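Local coordinates for protein neutral ceramidase (Pseudomonas aeruginosa, PDB 2ZWS) that hydrolyses the N-acyl linkage of ceramides to give sphingosine and free fatty acid, using a zinc ion, and also catalyses the reverse synthesis, at residues F105-L113 with P385-L393; F523-Y534 with I632-L642. All coordinates share one frame; numbering follows the deposited sequence.

Contact 1: F105-L113 with P385-L393; sequences FSHYAMYNL and PYPWTPTVL. With FMT (formic acid), chain D.
Tyr108 lays one face of its ring on Pro390. The CA of Pro390 sits 3.7 Å from Tyr108 CZ, offset toward the rim. Pro390 CB makes a CH-pi contact over the same ring, 4.2 Å from the centroid. The carbonyl O of Pro387 meets the ring at its edge, 3.5 Å from Tyr108 CD1. The phenol OH of Tyr108 takes a proton from a water that also accepts from Val392 N. One direct hydrogen bond joins the backbones: Met110 N to Trp388 O, 3.0 Å, in the carbonyl plane on a lone pair. Ala109 N reaches Pro387 O through a second water, and Ala109 CB lies over one face of the Trp388 indole. Tyr111 brings CE2 to 3.7 Å from Pro390 CD, which sits at the ring edge. Its OH is hydrogen-bonded to Ser447.

Behind this shell, Ser106 OG accepts from Tyr108 N at 2.9 Å, an ST turn. The same OG, placed by a chi1 of -177°, donates to O2 of a formic acid, probably from the crystallisation liquor. Gln68 N and Tyr445 N also bond this molecule. Ser106, Gln68 and Tyr445 are inferred to bind substrate, so the contact probably forms part of the pocket wall. Helix 350-354 packs on Ala109 and Trp388, helix 68-81 touches Tyr108, and 385-393 runs on into strand 392-400.

Contact 2: F523-Y534 with I632-L642; sequences FGDVLQQPRESY and IGGSTRSFEVL
A parallel strand pair forms one end of this contact, at the edge of a five-stranded mixed sheet in the C-terminal region. Ser533 pairs with Glu640 and Tyr534 with Val641. Glu640 N donates to Glu532 O, Tyr534 N to Glu640 O at 2.8 Å, and Leu642 N to Tyr534 O at 2.9 Å. Next to the pair, the edge of Tyr534 turns toward the face of Phe639 in an offset edge-to-face pair. The centroids are 5.4 Å apart and the planes stand at 80°. A chi1 of 58° sets the Phe639 ring between Tyr534 and Pro530, with Phe639 CD1 3.7 Å from Pro530 CB. The Tyr534 OH accepts from Arg531 N, which helps fix the ring.

Leu527 and Gln528 both face Ala543, a classic beta bulge. The chain turns a corner here, and strands 526-528 and 533-535 lie in different sheets of a beta-sandwich. Strand 629-642 is itself broken around residues 636-638. At this break, Gln529 OE1 accepts from Arg637 N at 2.9 Å. Gln529 CB sits over the centre of the Arg637 guanidinium, and the amide and guanidinium planes are only 13° apart. Arg637 NH2 donates to Pro530 O at 2.8 Å, and NE adds a weak bond to the same oxygen. Toward the start of both segments, residues 632-635 meet 523-526 without a strand pairing. Gly524 CA makes a CA-H...O contact with Gly633 O at 3.3 Å. One water joins Phe523 O to Gly633 N. Another joins Gly524 O to Ser635 N, weakly on the Ser635 side. Phe523 CB packs on Ile632 CG2, 3.6 Å away.

The two contacts lie in different parts of the chain and do not touch. Their centres are 46 Å apart and their nearest atoms about 26 Å. Both segments of contact 1 come earlier in the chain than those of contact 2. Contact 1 is in the N-terminal ceramidase region, beside the residues inferred to bind substrate. The Tyr111 side chain is about 10 Å from the zinc ion. Contact 2 is in the C-terminal ceramidase region. The Phe639 side chain is about 10 Å from that of Thr584, a magnesium ligand. Segment 632-642 falls within the region 620-646 required for correct folding and localization.

Contact 1: F105-L113 with P385-L393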
loop_
_atom_site.group_PDB
_atom_site.type_symbol
_atom_site.label_atom_id
_atom_site.label_comp_id
_atom_site.label_asym_id
_atom_site.label_seq_id
_atom_site.Cartn_x
_atom_site.Cartn_y
_atom_site.Cartn_z
ATOM N N PHE A 105 10.229 -5.407 -4.822
ATOM C CA PHE A 105 10.611 -5.279 -3.434
ATOM C C PHE A 105 10.224 -6.460 -2.537
ATOM O O PHE A 105 10.245 -6.362 -1.293
ATOM C CB PHE A 105 10.193 -3.913 -2.861
ATOM C CG PHE A 105 8.710 -3.626 -2.945
ATOM C CD1 PHE A 105 8.146 -3.121 -4.112
ATOM C CD2 PHE A 105 7.886 -3.833 -1.837
ATOM C CE1 PHE A 105 6.766 -2.837 -4.180
ATOM C CE2 PHE A 105 6.515 -3.542 -1.881
ATOM C CZ PHE A 105 5.953 -3.058 -3.045
ATOM N N SER A 106 9.904 -7.586 -3.183
ATOM C CA SER A 106 9.801 -8.878 -2.505
ATOM C C SER A 106 11.121 -9.602 -2.625
ATOM O O SER A 106 11.918 -9.276 -3.510
ATOM C CB SER A 106 8.719 -9.748 -3.175
ATOM O OG SER A 106 8.541 -10.987 -2.489
ATOM N N HIS A 107 11.320 -10.608 -1.785
ATOM C CA HIS A 107 12.407 -11.554 -2.022
ATOM C C HIS A 107 11.929 -12.895 -2.587
ATOM O O HIS A 107 12.752 -13.758 -2.880
ATOM C CB HIS A 107 13.223 -11.785 -0.751
ATOM C CG HIS A 107 14.183 -10.660 -0.451
ATOM N ND1 HIS A 107 14.947 -10.601 0.695
ATOM C CD2 HIS A 107 14.485 -9.548 -1.160
ATOM C CE1 HIS A 107 15.671 -9.494 0.683
ATOM N NE2 HIS A 107 15.428 -8.846 -0.444
ATOM N N TYR A 108 10.612 -13.033 -2.763
ATOM C CA TYR A 108 9.994 -14.231 -3.356
ATOM C C TYR A 108 9.734 -14.054 -4.828
ATOM O O TYR A 108 9.126 -13.063 -5.267
ATOM C CB TYR A 108 8.741 -14.656 -2.606
ATOM C CG TYR A 108 9.127 -15.306 -1.326
ATOM C CD1 TYR A 108 9.588 -16.635 -1.302
ATOM C CD2 TYR A 108 9.091 -14.593 -0.122
ATOM C CE1 TYR A 108 9.997 -17.204 -0.136
ATOM C CE2 TYR A 108 9.515 -15.182 1.057
ATOM C CZ TYR A 108 9.948 -16.490 1.049
ATOM O OH TYR A 108 10.388 -17.114 2.187
ATOM N N ALA A 109 10.203 -15.036 -5.603
ATOM C CA ALA A 109 10.250 -14.855 -7.049
ATOM C C ALA A 109 8.888 -14.564 -7.677
ATOM O O ALA A 109 8.812 -13.768 -8.593
ATOM C CB ALA A 109 10.922 -16.052 -7.746
ATOM N N MET A 110 7.826 -15.221 -7.201
ATOM C CA MET A 110 6.483 -15.060 -7.759
ATOM C C MET A 110 6.085 -13.583 -7.877
ATOM O O MET A 110 5.511 -13.139 -8.873
ATOM C CB MET A 110 5.463 -15.807 -6.884
ATOM C CG MET A 110 4.052 -15.897 -7.471
ATOM S SD MET A 110 4.005 -16.727 -9.078
ATOM C CE MET A 110 5.000 -18.163 -8.807
ATOM N N TYR A 111 6.413 -12.824 -6.833
ATOM C CA TYR A 111 5.928 -11.455 -6.751
ATOM C C TYR A 111 6.813 -10.466 -7.510
ATOM O O TYR A 111 6.394 -9.322 -7.730
ATOM C CB TYR A 111 5.708 -11.074 -5.281
ATOM C CG TYR A 111 4.806 -12.085 -4.587
ATOM C CD1 TYR A 111 3.572 -12.397 -5.123
ATOM C CD2 TYR A 111 5.182 -12.699 -3.387
ATOM C CE1 TYR A 111 2.740 -13.363 -4.529
ATOM C CE2 TYR A 111 4.357 -13.637 -2.762
ATOM C CZ TYR A 111 3.135 -13.958 -3.346
ATOM O OH TYR A 111 2.358 -14.874 -2.711
ATOM N N ASN A 112 7.999 -10.932 -7.923
ATOM C CA ASN A 112 8.914 -10.126 -8.733
ATOM C C ASN A 112 8.898 -10.498 -10.237
ATOM O O ASN A 112 9.567 -9.847 -11.042
ATOM C CB ASN A 112 10.367 -10.241 -8.242
ATOM C CG ASN A 112 10.616 -9.683 -6.834
ATOM O OD1 ASN A 112 11.569 -10.123 -6.159
ATOM N ND2 ASN A 112 9.838 -8.717 -6.409
ATOM N N LEU A 113 8.116 -11.510 -10.616
ATOM C CA LEU A 113 8.183 -12.066 -11.973
ATOM C C LEU A 113 8.061 -11.032 -13.089
ATOM O O LEU A 113 8.928 -10.967 -13.976
ATOM C CB LEU A 113 7.093 -13.124 -12.142
ATOM C CG LEU A 113 7.392 -14.525 -11.647
ATOM C CD1 LEU A 113 6.147 -15.422 -11.806
ATOM C CD2 LEU A 113 8.600 -15.126 -12.385
ATOM N N PRO A 385 16.368 -23.476 -5.753
ATOM C CA PRO A 385 16.710 -23.692 -4.342
ATOM C C PRO A 385 15.746 -23.035 -3.375
ATOM O O PRO A 385 15.740 -23.385 -2.195
ATOM C CB PRO A 385 18.100 -23.038 -4.191
ATOM C CG PRO A 385 18.429 -22.465 -5.498
ATOM C CD PRO A 385 17.223 -22.429 -6.346
ATOM N N TYR A 386 14.938 -22.105 -3.879
ATOM C CA TYR A 386 13.954 -21.400 -3.059
ATOM C C TYR A 386 12.537 -21.519 -3.610
ATOM O O TYR A 386 12.320 -21.409 -4.821
ATOM C CB TYR A 386 14.316 -19.917 -2.966
ATOM C CG TYR A 386 15.704 -19.703 -2.444
ATOM C CD1 TYR A 386 15.997 -19.900 -1.095
ATOM C CD2 TYR A 386 16.745 -19.378 -3.309
ATOM C CE1 TYR A 386 17.290 -19.728 -0.597
ATOM C CE2 TYR A 386 18.042 -19.214 -2.824
ATOM C CZ TYR A 386 18.306 -19.385 -1.475
ATOM O OH TYR A 386 19.605 -19.207 -1.012
ATOM N N PRO A 387 11.552 -21.704 -2.719
ATOM C CA PRO A 387 10.169 -21.700 -3.237
ATOM C C PRO A 387 9.863 -20.315 -3.807
ATOM O O PRO A 387 10.479 -19.325 -3.375
ATOM C CB PRO A 387 9.301 -21.971 -1.997
ATOM C CG PRO A 387 10.160 -21.672 -0.840
ATOM C CD PRO A 387 11.613 -21.839 -1.256
ATOM N N TRP A 388 8.950 -20.235 -4.773
ATOM C CA TRP A 388 8.610 -18.939 -5.375
ATOM C C TRP A 388 7.667 -18.132 -4.489
ATOM O O TRP A 388 7.400 -16.970 -4.772
ATOM C CB TRP A 388 7.954 -19.128 -6.736
ATOM C CG TRP A 388 8.864 -19.699 -7.771
ATOM C CD1 TRP A 388 10.173 -20.092 -7.628
ATOM C CD2 TRP A 388 8.509 -19.942 -9.126
ATOM N NE1 TRP A 388 10.650 -20.579 -8.836
ATOM C CE2 TRP A 388 9.640 -20.502 -9.767
ATOM C CE3 TRP A 388 7.329 -19.749 -9.867
ATOM C CZ2 TRP A 388 9.625 -20.856 -11.121
ATOM C CZ3 TRP A 388 7.316 -20.110 -11.218
ATOM C CH2 TRP A 388 8.450 -20.656 -11.821
ATOM N N THR A 389 7.135 -18.772 -3.450
ATOM C CA THR A 389 6.158 -18.153 -2.575
ATOM C C THR A 389 6.568 -18.413 -1.124
ATOM O O THR A 389 7.311 -19.343 -0.851
ATOM C CB THR A 389 4.740 -18.719 -2.838
ATOM O OG1 THR A 389 4.803 -20.150 -3.006
ATOM C CG2 THR A 389 4.119 -18.081 -4.072
ATOM N N PRO A 390 6.123 -17.554 -0.180
ATOM C CA PRO A 390 6.523 -17.754 1.230
ATOM C C PRO A 390 5.992 -19.013 1.900
ATOM O O PRO A 390 4.982 -19.573 1.476
ATOM C CB PRO A 390 5.962 -16.516 1.955
ATOM C CG PRO A 390 4.990 -15.894 1.019
ATOM C CD PRO A 390 5.312 -16.329 -0.376
ATOM N N THR A 391 6.675 -19.420 2.965
ATOM C CA THR A 391 6.309 -20.580 3.765
ATOM C C THR A 391 6.161 -20.261 5.246
ATOM O O THR A 391 5.506 -21.002 5.963
ATOM C CB THR A 391 7.344 -21.700 3.602
ATOM O OG1 THR A 391 8.619 -21.255 4.074
ATOM C CG2 THR A 391 7.456 -22.117 2.114
ATOM N N VAL A 392 6.804 -19.179 5.706
ATOM C CA VAL A 392 6.778 -18.822 7.130
ATOM C C VAL A 392 6.131 -17.452 7.182
ATOM O O VAL A 392 6.651 -16.510 6.579
ATOM C CB VAL A 392 8.202 -18.784 7.749
ATOM C CG1 VAL A 392 8.167 -18.187 9.180
ATOM C CG2 VAL A 392 8.858 -20.178 7.692
ATOM N N LEU A 393 4.994 -17.358 7.856
ATOM C CA LEU A 393 4.160 -16.154 7.744
ATOM C C LEU A 393 3.851 -15.531 9.100
ATOM O O LEU A 393 3.676 -16.249 10.086
ATOM C CB LEU A 393 2.852 -16.484 7.005
ATOM C CG LEU A 393 3.037 -16.862 5.518
ATOM C CD1 LEU A 393 1.741 -17.353 4.992
ATOM C CD2 LEU A 393 3.524 -15.650 4.732
HETATM C C FMT D . 6.310 -11.908 0.557
HETATM O O1 FMT D . 5.911 -11.480 1.668
HETATM O O2 FMT D . 7.430 -11.643 0.067
HETATM O O HOH W 1 8.523 -17.407 4.170
HETATM O O HOH W 2 11.726 -17.214 -4.586
#

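Contact 2: F523-Y534 with I632-L642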
loop_
_atom_site.group_PDB
_atom_site.type_symbol
_atom_site.label_atom_id
_atom_site.label_comp_id
_atom_site.label_asym_id
_atom_site.label_seq_id
_atom_site.Cartn_x
_atom_site.Cartn_y
_atom_site.Cartn_z
ATOM N N PHE A 523 21.231 20.116 -20.006
ATOM C CA PHE A 523 20.248 19.590 -19.053
ATOM C C PHE A 523 19.506 20.763 -18.411
ATOM O O PHE A 523 20.123 21.745 -18.030
ATOM C CB PHE A 523 20.928 18.766 -17.953
ATOM C CG PHE A 523 21.489 17.464 -18.413
ATOM C CD1 PHE A 523 20.670 16.489 -18.959
ATOM C CD2 PHE A 523 22.856 17.193 -18.286
ATOM C CE1 PHE A 523 21.197 15.277 -19.401
ATOM C CE2 PHE A 523 23.391 15.980 -18.726
ATOM C CZ PHE A 523 22.551 15.012 -19.258
ATOM N N GLY A 524 18.188 20.668 -18.247
ATOM C CA GLY A 524 17.416 21.770 -17.650
ATOM C C GLY A 524 16.868 22.801 -18.637
ATOM O O GLY A 524 16.015 23.628 -18.284
ATOM N N ASP A 525 17.323 22.742 -19.889
ATOM C CA ASP A 525 16.799 23.653 -20.896
ATOM C C ASP A 525 15.299 23.409 -21.095
ATOM O O ASP A 525 14.823 22.269 -21.060
ATOM C CB ASP A 525 17.547 23.486 -22.227
ATOM C CG ASP A 525 18.900 24.211 -22.255
ATOM O OD1 ASP A 525 19.300 24.842 -21.235
ATOM O OD2 ASP A 525 19.558 24.145 -23.320
ATOM N N VAL A 526 14.554 24.487 -21.295
ATOM C CA VAL A 526 13.116 24.396 -21.553
ATOM C C VAL A 526 12.839 24.031 -23.020
ATOM O O VAL A 526 13.249 24.760 -23.948
ATOM C CB VAL A 526 12.362 25.674 -21.142
ATOM C CG1 VAL A 526 10.880 25.533 -21.440
ATOM C CG2 VAL A 526 12.563 25.929 -19.663
ATOM N N LEU A 527 12.136 22.914 -23.208
ATOM C CA LEU A 527 11.695 22.449 -24.517
ATOM C C LEU A 527 10.341 23.015 -24.923
ATOM O O LEU A 527 10.084 23.226 -26.116
ATOM C CB LEU A 527 11.650 20.919 -24.554
ATOM C CG LEU A 527 12.994 20.205 -24.319
ATOM C CD1 LEU A 527 12.769 18.709 -24.072
ATOM C CD2 LEU A 527 13.914 20.425 -25.552
ATOM N N GLN A 528 9.467 23.214 -23.936
ATOM C CA GLN A 528 8.138 23.764 -24.166
ATOM C C GLN A 528 7.828 24.760 -23.068
ATOM O O GLN A 528 7.695 24.362 -21.905
ATOM C CB GLN A 528 7.073 22.667 -24.159
ATOM C CG GLN A 528 5.654 23.201 -24.370
ATOM C CD GLN A 528 4.683 22.100 -24.693
ATOM O OE1 GLN A 528 5.030 21.135 -25.370
ATOM N NE2 GLN A 528 3.455 22.237 -24.223
ATOM N N GLN A 529 7.755 26.035 -23.439
ATOM C CA GLN A 529 7.397 27.101 -22.513
ATOM C C GLN A 529 5.890 27.146 -22.336
ATOM O O GLN A 529 5.147 26.733 -23.221
ATOM C CB GLN A 529 7.910 28.467 -23.021
ATOM C CG GLN A 529 9.438 28.580 -23.054
ATOM C CD GLN A 529 10.085 28.891 -21.706
ATOM O OE1 GLN A 529 9.418 28.913 -20.669
ATOM N NE2 GLN A 529 11.414 29.100 -21.719
ATOM N N PRO A 530 5.432 27.677 -21.185
ATOM C CA PRO A 530 4.001 27.882 -20.988
ATOM C C PRO A 530 3.494 29.008 -21.886
ATOM O O PRO A 530 4.289 29.870 -22.297
ATOM C CB PRO A 530 3.922 28.335 -19.531
ATOM C CG PRO A 530 5.262 28.986 -19.273
ATOM C CD PRO A 530 6.228 28.156 -20.035
ATOM N N ARG A 531 2.192 28.987 -22.163
ATOM C CA ARG A 531 1.500 30.077 -22.850
ATOM C C ARG A 531 1.613 31.377 -22.029
ATOM O O ARG A 531 2.061 31.351 -20.876
ATOM C CB ARG A 531 0.031 29.706 -23.083
ATOM C CG ARG A 531 -0.205 28.618 -24.152
ATOM C CD ARG A 531 -1.665 28.636 -24.637
ATOM N NE ARG A 531 -2.536 27.706 -23.905
ATOM C CZ ARG A 531 -3.406 28.048 -22.951
ATOM N NH1 ARG A 531 -4.147 27.109 -22.382
ATOM N NH2 ARG A 531 -3.554 29.315 -22.567
ATOM N N GLU A 532 1.220 32.508 -22.621
ATOM C CA GLU A 532 1.217 33.791 -21.903
ATOM C C GLU A 532 0.324 33.800 -20.669
ATOM O O GLU A 532 0.715 34.311 -19.624
ATOM C CB GLU A 532 0.805 34.936 -22.844
ATOM C CG GLU A 532 1.062 36.341 -22.298
ATOM C CD GLU A 532 0.530 37.426 -23.227
ATOM O OE1 GLU A 532 0.217 37.111 -24.391
ATOM O OE2 GLU A 532 0.418 38.593 -22.789
ATOM N N SER A 533 -0.873 33.239 -20.804
ATOM C CA SER A 533 -1.873 33.311 -19.736
ATOM C C SER A 533 -2.804 32.106 -19.746
ATOM O O SER A 533 -2.987 31.450 -20.780
ATOM C CB SER A 533 -2.699 34.599 -19.867
ATOM O OG SER A 533 -3.614 34.511 -20.962
ATOM N N TYR A 534 -3.389 31.823 -18.580
ATOM C CA TYR A 534 -4.325 30.716 -18.405
ATOM C C TYR A 534 -5.437 31.151 -17.477
ATOM O O TYR A 534 -5.289 32.135 -16.752
ATOM C CB TYR A 534 -3.632 29.499 -17.761
ATOM C CG TYR A 534 -2.506 28.893 -18.573
ATOM C CD1 TYR A 534 -1.215 29.411 -18.514
ATOM C CD2 TYR A 534 -2.731 27.790 -19.371
ATOM C CE1 TYR A 534 -0.173 28.842 -19.256
ATOM C CE2 TYR A 534 -1.695 27.214 -20.114
ATOM C CZ TYR A 534 -0.435 27.744 -20.048
ATOM O OH TYR A 534 0.588 27.196 -20.770
ATOM N N ILE A 632 20.647 18.439 -11.849
ATOM C CA ILE A 632 20.323 19.300 -12.984
ATOM C C ILE A 632 18.976 19.982 -12.740
ATOM O O ILE A 632 18.179 19.525 -11.903
ATOM C CB ILE A 632 20.355 18.530 -14.337
ATOM C CG1 ILE A 632 19.296 17.416 -14.393
ATOM C CG2 ILE A 632 21.746 17.943 -14.590
ATOM C CD1 ILE A 632 18.018 17.797 -15.128
ATOM N N GLY A 633 18.712 21.072 -13.449
ATOM C CA GLY A 633 17.463 21.781 -13.235
ATOM C C GLY A 633 17.250 22.935 -14.167
ATOM O O GLY A 633 18.181 23.351 -14.857
ATOM N N GLY A 634 16.035 23.464 -14.161
ATOM C CA GLY A 634 15.663 24.567 -15.049
ATOM C C GLY A 634 14.354 25.182 -14.609
ATOM O O GLY A 634 13.597 24.570 -13.857
ATOM N N SER A 635 14.074 26.384 -15.100
ATOM C CA SER A 635 12.834 27.092 -14.784
ATOM C C SER A 635 12.227 27.679 -16.045
ATOM O O SER A 635 12.964 28.162 -16.905
ATOM C CB SER A 635 13.084 28.205 -13.774
ATOM O OG SER A 635 13.335 27.673 -12.479
ATOM N N THR A 636 10.900 27.600 -16.170
ATOM C CA THR A 636 10.203 28.210 -17.308
ATOM C C THR A 636 10.141 29.720 -17.125
ATOM O O THR A 636 10.387 30.253 -16.031
ATOM C CB THR A 636 8.740 27.699 -17.505
ATOM O OG1 THR A 636 7.912 28.168 -16.434
ATOM C CG2 THR A 636 8.682 26.179 -17.569
ATOM N N ARG A 637 9.810 30.414 -18.205
ATOM C CA ARG A 637 9.418 31.808 -18.094
ATOM C C ARG A 637 8.118 31.884 -17.287
ATOM O O ARG A 637 7.420 30.874 -17.131
ATOM C CB ARG A 637 9.231 32.415 -19.485
ATOM C CG ARG A 637 8.053 31.853 -20.237
ATOM C CD ARG A 637 8.037 32.384 -21.644
ATOM N NE ARG A 637 6.879 31.884 -22.368
ATOM C CZ ARG A 637 6.813 31.799 -23.690
ATOM N NH1 ARG A 637 7.847 32.167 -24.434
ATOM N NH2 ARG A 637 5.716 31.336 -24.265
ATOM N N SER A 638 7.789 33.060 -16.760
ATOM C CA SER A 638 6.519 33.210 -16.062
ATOM C C SER A 638 5.302 33.171 -16.999
ATOM O O SER A 638 5.408 33.447 -18.203
ATOM C CB SER A 638 6.502 34.493 -15.228
ATOM O OG SER A 638 6.409 35.609 -16.090
ATOM N N PHE A 639 4.150 32.814 -16.429
ATOM C CA PHE A 639 2.846 32.900 -17.089
ATOM C C PHE A 639 1.856 33.497 -16.099
ATOM O O PHE A 639 2.120 33.497 -14.888
ATOM C CB PHE A 639 2.370 31.525 -17.602
ATOM C CG PHE A 639 2.256 30.468 -16.525
ATOM C CD1 PHE A 639 3.356 29.703 -16.178
ATOM C CD2 PHE A 639 1.047 30.246 -15.868
ATOM C CE1 PHE A 639 3.271 28.740 -15.183
ATOM C CE2 PHE A 639 0.949 29.263 -14.862
ATOM C CZ PHE A 639 2.051 28.511 -14.536
ATOM N N GLU A 640 0.740 34.013 -16.609
ATOM C CA GLU A 640 -0.259 34.658 -15.767
ATOM C C GLU A 640 -1.486 33.787 -15.611
ATOM O O GLU A 640 -2.008 33.250 -16.591
ATOM C CB GLU A 640 -0.677 36.008 -16.354
ATOM C CG GLU A 640 -1.536 36.834 -15.385
ATOM C CD GLU A 640 -1.806 38.248 -15.872
ATOM O OE1 GLU A 640 -1.218 38.677 -16.891
ATOM O OE2 GLU A 640 -2.621 38.933 -15.218
ATOM N N VAL A 641 -1.961 33.664 -14.377
ATOM C CA VAL A 641 -3.280 33.099 -14.158
ATOM C C VAL A 641 -4.247 34.267 -13.988
ATOM O O VAL A 641 -4.053 35.124 -13.110
ATOM C CB VAL A 641 -3.336 32.151 -12.943
ATOM C CG1 VAL A 641 -4.762 31.666 -12.725
ATOM C CG2 VAL A 641 -2.387 30.951 -13.152
ATOM N N LEU A 642 -5.254 34.303 -14.862
ATOM C CA LEU A 642 -6.285 35.348 -14.864
ATOM C C LEU A 642 -7.497 34.890 -14.050
ATOM O O LEU A 642 -7.714 33.689 -13.883
ATOM C CB LEU A 642 -6.730 35.646 -16.302
ATOM C CG LEU A 642 -5.676 35.913 -17.378
ATOM C CD1 LEU A 642 -6.314 36.000 -18.760
ATOM C CD2 LEU A 642 -4.904 37.177 -17.068
HETATM O O HOH W 3 21.011 21.793 -15.242
HETATM O O HOH W 4 16.079 26.482 -17.894
HETATM O O HOH W 5 13.054 29.653 -19.236
HETATM O O HOH W 6 4.451 32.538 -20.715
#